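Local atomic coordinates of mitotic checkpoint control protein kinase BUB1 (Drosophila melanogaster, PDB entry 6JKK), a protein that probably acts as an ATP-binding protein kinase of the mitotic checkpoint at kinetochores, the chain here being its kinase domain. Residues 161-165 and 193-197. Residues are numbered along the deposited sequence; the frame is centred on the assembly and turned at random.
Sequences HLSCQ and PICAD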
ATOM      1  N   HIS A 161      -7.335  -5.493 -14.241  1.00 12.21           N
ATOM      2  CA  HIS A 161      -6.501  -6.596 -13.744  1.00 14.97           C
ATOM      3  C   HIS A 161      -5.761  -6.191 -12.473  1.00 20.92           C
ATOM      4  O   HIS A 161      -5.731  -6.942 -11.482  1.00 14.18           O
ATOM      5  CB  HIS A 161      -5.506  -7.026 -14.826  1.00 13.62           C
ATOM      6  CG  HIS A 161      -4.920  -8.392 -14.614  1.00 18.62           C
ATOM      7  ND1 HIS A 161      -4.034  -8.672 -13.597  1.00 21.22           N
ATOM      8  CD2 HIS A 161      -5.076  -9.546 -15.307  1.00 21.79           C
ATOM      9  CE1 HIS A 161      -3.678  -9.944 -13.662  1.00 24.65           C
ATOM     10  NE2 HIS A 161      -4.294 -10.494 -14.694  1.00 24.77           N
ATOM     11  N   LEU A 162      -5.162  -5.002 -12.503  1.00 17.89           N
ATOM     12  CA  LEU A 162      -4.446  -4.467 -11.352  1.00 17.48           C
ATOM     13  C   LEU A 162      -5.392  -4.160 -10.188  1.00 15.10           C
ATOM     14  O   LEU A 162      -5.036  -4.357  -9.034  1.00 13.97           O
ATOM     15  CB  LEU A 162      -3.667  -3.205 -11.741  1.00 15.58           C
ATOM     16  CG  LEU A 162      -2.490  -3.370 -12.700  1.00 16.87           C
ATOM     17  CD1 LEU A 162      -1.859  -2.018 -13.029  1.00 15.88           C
ATOM     18  CD2 LEU A 162      -1.450  -4.310 -12.099  1.00 18.10           C
ATOM     19  N   SER A 163      -6.593  -3.679 -10.493  1.00 11.40           N
ATOM     20  CA  SER A 163      -7.590  -3.399  -9.460  1.00 14.02           C
ATOM     21  C   SER A 163      -8.050  -4.672  -8.752  1.00 15.76           C
ATOM     22  O   SER A 163      -8.282  -4.682  -7.539  1.00 14.45           O
ATOM     23  CB  SER A 163      -8.795  -2.688 -10.074  1.00 17.13           C
ATOM     24  OG  SER A 163      -8.418  -1.429 -10.590  1.00 17.91           O
ATOM     25  N   CYS A 164      -8.195  -5.742  -9.523  1.00 12.75           N
ATOM     26  CA  CYS A 164      -8.593  -7.029  -8.981  1.00 14.21           C
ATOM     27  C   CYS A 164      -7.540  -7.506  -7.991  1.00 20.05           C
ATOM     28  O   CYS A 164      -7.863  -8.046  -6.931  1.00 15.58           O
ATOM     29  CB  CYS A 164      -8.747  -8.040 -10.116  1.00 26.88           C
ATOM     30  SG  CYS A 164      -9.559  -9.581  -9.645  1.00 27.97           S
ATOM     31  N   GLN A 165      -6.276  -7.309  -8.346  1.00 14.37           N
ATOM     32  CA  GLN A 165      -5.180  -7.684  -7.465  1.00 14.64           C
ATOM     33  C   GLN A 165      -5.161  -6.847  -6.195  1.00 13.46           C
ATOM     34  O   GLN A 165      -4.986  -7.386  -5.097  1.00 12.03           O
ATOM     35  CB  GLN A 165      -3.838  -7.537  -8.180  1.00 13.75           C
ATOM     36  CG  GLN A 165      -3.619  -8.504  -9.327  1.00 14.42           C
ATOM     37  CD  GLN A 165      -2.276  -8.286  -9.992  1.00 20.87           C
ATOM     38  OE1 GLN A 165      -1.249  -8.243  -9.318  1.00 17.22           O
ATOM     39  NE2 GLN A 165      -2.276  -8.122 -11.310  1.00 17.59           N
ATOM     40  N   PRO A 193       6.222  -8.785 -13.943  1.00 23.44           N
ATOM     41  CA  PRO A 193       5.202  -8.526 -14.969  1.00 24.60           C
ATOM     42  C   PRO A 193       3.875  -9.209 -14.629  1.00 24.43           C
ATOM     43  O   PRO A 193       3.849 -10.085 -13.772  1.00 22.07           O
ATOM     44  CB  PRO A 193       5.818  -9.143 -16.230  1.00 23.68           C
ATOM     45  CG  PRO A 193       7.302  -9.122 -15.981  1.00 24.19           C
ATOM     46  CD  PRO A 193       7.448  -9.377 -14.515  1.00 21.29           C
ATOM     47  N   ILE A 194       2.788  -8.797 -15.273  1.00 21.93           N
ATOM     48  CA  ILE A 194       1.473  -9.403 -15.041  1.00 29.16           C
ATOM     49  C   ILE A 194       1.339 -10.719 -15.814  1.00 30.38           C
ATOM     50  O   ILE A 194       1.873 -10.828 -16.912  1.00 28.41           O
ATOM     51  CB  ILE A 194       0.337  -8.436 -15.479  1.00 39.10           C
ATOM     52  CG1 ILE A 194       0.228  -7.260 -14.520  1.00 48.43           C
ATOM     53  CG2 ILE A 194      -1.002  -9.116 -15.495  1.00 39.94           C
ATOM     54  CD1 ILE A 194       1.163  -6.163 -14.823  1.00 54.42           C
ATOM     55  N   CYS A 195       0.655 -11.713 -15.236  1.00 35.43           N
ATOM     56  CA  CYS A 195       0.198 -12.885 -15.996  1.00 38.84           C
ATOM     57  C   CYS A 195      -1.265 -12.703 -16.373  1.00 42.16           C
ATOM     58  O   CYS A 195      -2.014 -12.023 -15.675  1.00 46.97           O
ATOM     59  CB  CYS A 195       0.337 -14.184 -15.201  1.00 39.78           C
ATOM     60  SG  CYS A 195       1.334 -14.081 -13.716  1.00 62.71           S
ATOM     61  N   ALA A 196      -1.674 -13.323 -17.474  1.00 51.33           N
ATOM     62  CA  ALA A 196      -3.060 -13.239 -17.931  1.00 56.10           C
ATOM     63  C   ALA A 196      -4.096 -13.719 -16.902  1.00 55.53           C
ATOM     64  O   ALA A 196      -5.272 -13.360 -16.991  1.00 60.83           O
ATOM     65  CB  ALA A 196      -3.222 -13.992 -19.236  1.00 60.92           C
ATOM     66  N   ASP A 197      -3.660 -14.536 -15.946  1.00 47.95           N
ATOM     67  CA  ASP A 197      -4.530 -15.021 -14.876  1.00 48.00           C
ATOM     68  C   ASP A 197      -4.684 -13.943 -13.805  1.00 39.51           C
ATOM     69  O   ASP A 197      -3.708 -13.533 -13.198  1.00 43.29           O
ATOM     70  CB  ASP A 197      -3.941 -16.302 -14.276  1.00 56.10           C
ATOM     71  CG  ASP A 197      -4.641 -16.735 -13.007  1.00 63.14           C
ATOM     72  OD1 ASP A 197      -3.964 -17.287 -12.108  1.00 56.43           O
ATOM     73  OD2 ASP A 197      -5.868 -16.526 -12.911  1.00 67.23           O
TER
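H161 and I194 meet where helix 156-175 of the protein kinase fold, the long helix that in this family leads to the catalytic loop, packs against the loop between strands 188-190 and 203-205 in the C-terminal lobe. The methyl CG2 of I194 sits over one face of the imidazole in a CH-pi contact, 3.6 Å from the ring centroid and displaced toward the CE1 rim. With CG anti to the backbone N (chi1 -161°), the H161 ring swings out from the helix and carries NE2 to the loop backbone, where it lies 2.9 Å from C195 O. The carbonyl oxygens of A196 and D197 approach the edge of the same ring. One turn along the helix, the extended side chain of Q165 brings its amide edge-on to the imidazole, and NE2 donates to H161 ND1 at 2.9 Å, almost in the ring plane but bent, with an N-H...N angle of 146°. This bond helps fix the ring rotation and makes ND1 the acceptor; Q165 OE1 in turn takes the backbone N-H of S202. Were H161 replaced by alanine, the Q165 amide would probably lose its acceptor and a gap would open beside the I194 methyl. I332 of helix 325-339 touches both H161 and I194. The other branch of I194 meets the helix through CG1, which lies 4.2 Å from L162 CD2.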